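Local coordinates for class II aldolase/adducin domain protein (Pseudomonas syringae pv. phaseolicola 1448A, PDB 3OCR) that is of unconfirmed function, carries a class II aldolase/adducin domain and may bind actin filaments, at residues F74-F78 / D79-A83. Residues are numbered along the deposited sequence; the frame is centred on the assembly and turned at random.
Sequences FGLLF and DEITA
Glu80 and Leu77 are tied together twice within a single turn, a compact example of a side chain completing what a backbone bond begins. The turn lies in the loop between strands 68-71 and 87-90, at the boundary with a second subunit. Glu80 N donates to Leu77 O (2.8 Å) and thereby closes a type I turn whose corners are Phe78 and Asp79. In return, Glu80 OE1 accepts from Leu77 N at 2.8 Å with an N-H...O angle of 160°, met on the anti side of the carboxylate. With Glu80 CG set beside its own backbone N (chi1 -69°) and the chain extended beyond it, the carboxylate comes back over the start of the turn, where OE1 lies 3.6 Å from Leu77 CB and 3.7 Å from Leu76 CD2. A second, overlapping turn follows, closed by a weak bond from Ile81 N to Phe78 O (3.4 Å). Alongside these bonds, Ile81 CD1 packs against Leu76 CB at 3.8 Å, the two side chains meeting at a slant, while Ile81 CG1 sits 3.5 Å from Leu77 O.

The other carboxylate oxygen, OE2, forms a salt bridge with Arg262 of the second subunit, whose guanidinium also donates to Gly75 O. Phe78 turns inward instead, meeting Tyr42 of helix 29-47 and Phe58 edge-to-face. The Glu80 carboxylate thus serves both fold and assembly: OE1 takes the Leu77 N-H within the loop, while the neighbouring arginine at OE2 probably helps hold the group ionised and probably couples the turn's shape to the subunit interface.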
# COMPACT_ATOMS: atom_id res chain seq x y z
N PHE A 74 3.34 28.10 8.82
CA PHE A 74 4.60 27.38 9.06
C PHE A 74 4.43 26.29 10.11
O PHE A 74 4.16 26.58 11.27
CB PHE A 74 5.63 28.38 9.60
CG PHE A 74 7.08 27.96 9.40
CD1 PHE A 74 7.43 26.91 8.54
CD2 PHE A 74 8.11 28.68 10.03
CE1 PHE A 74 8.78 26.56 8.34
CE2 PHE A 74 9.45 28.35 9.83
CZ PHE A 74 9.79 27.28 8.98
N GLY A 75 4.55 25.03 9.70
CA GLY A 75 4.54 23.94 10.67
C GLY A 75 3.22 23.21 10.90
O GLY A 75 3.19 22.23 11.62
N LEU A 76 2.14 23.67 10.27
CA LEU A 76 0.87 22.94 10.32
C LEU A 76 0.85 21.84 9.28
O LEU A 76 1.37 22.01 8.19
CB LEU A 76 -0.31 23.87 10.04
CG LEU A 76 -0.68 24.91 11.10
CD1 LEU A 76 -2.11 25.42 10.80
CD2 LEU A 76 -0.59 24.33 12.49
N LEU A 77 0.22 20.72 9.62
CA LEU A 77 -0.04 19.64 8.68
C LEU A 77 -1.22 19.97 7.75
O LEU A 77 -2.12 20.72 8.13
CB LEU A 77 -0.34 18.36 9.45
CG LEU A 77 0.76 17.83 10.36
CD1 LEU A 77 0.25 16.67 11.20
CD2 LEU A 77 1.95 17.39 9.49
N PHE A 78 -1.21 19.41 6.54
CA PHE A 78 -2.25 19.62 5.53
C PHE A 78 -3.61 19.31 6.12
O PHE A 78 -4.61 19.94 5.78
CB PHE A 78 -1.99 18.72 4.32
CG PHE A 78 -0.98 19.29 3.34
CD1 PHE A 78 0.04 20.15 3.77
CD2 PHE A 78 -1.07 18.99 1.99
CE1 PHE A 78 0.97 20.68 2.87
CE2 PHE A 78 -0.14 19.51 1.06
CZ PHE A 78 0.88 20.36 1.51
N ASP A 79 -3.60 18.35 7.04
CA ASP A 79 -4.74 17.85 7.79
C ASP A 79 -5.35 18.87 8.75
O ASP A 79 -6.43 18.64 9.29
CB ASP A 79 -4.21 16.71 8.67
CG ASP A 79 -5.00 15.45 8.49
OD1 ASP A 79 -6.04 15.50 7.80
OD2 ASP A 79 -4.58 14.41 9.03
N GLU A 80 -4.62 19.95 9.00
CA GLU A 80 -5.01 20.90 10.03
C GLU A 80 -5.48 22.19 9.40
O GLU A 80 -6.00 23.07 10.08
CB GLU A 80 -3.84 21.19 10.97
CG GLU A 80 -3.43 20.01 11.86
CD GLU A 80 -2.16 20.30 12.65
OE1 GLU A 80 -1.15 20.75 12.05
OE2 GLU A 80 -2.16 20.04 13.86
N ILE A 81 -5.31 22.29 8.09
CA ILE A 81 -5.55 23.56 7.41
C ILE A 81 -7.05 23.85 7.38
O ILE A 81 -7.86 22.93 7.17
CB ILE A 81 -4.96 23.56 6.01
CG1 ILE A 81 -3.46 23.17 6.05
CG2 ILE A 81 -5.22 24.92 5.31
CD1 ILE A 81 -2.55 24.03 6.97
N THR A 82 -7.41 25.11 7.60
CA THR A 82 -8.80 25.55 7.53
C THR A 82 -8.85 26.88 6.77
O THR A 82 -7.86 27.59 6.68
CB THR A 82 -9.39 25.81 8.93
OG1 THR A 82 -8.73 26.93 9.51
CG2 THR A 82 -9.24 24.60 9.86
N ALA A 83 -10.02 27.20 6.22
CA ALA A 83 -10.26 28.51 5.61
C ALA A 83 -9.76 29.64 6.51
O ALA A 83 -9.09 30.56 6.04
CB ALA A 83 -11.74 28.68 5.31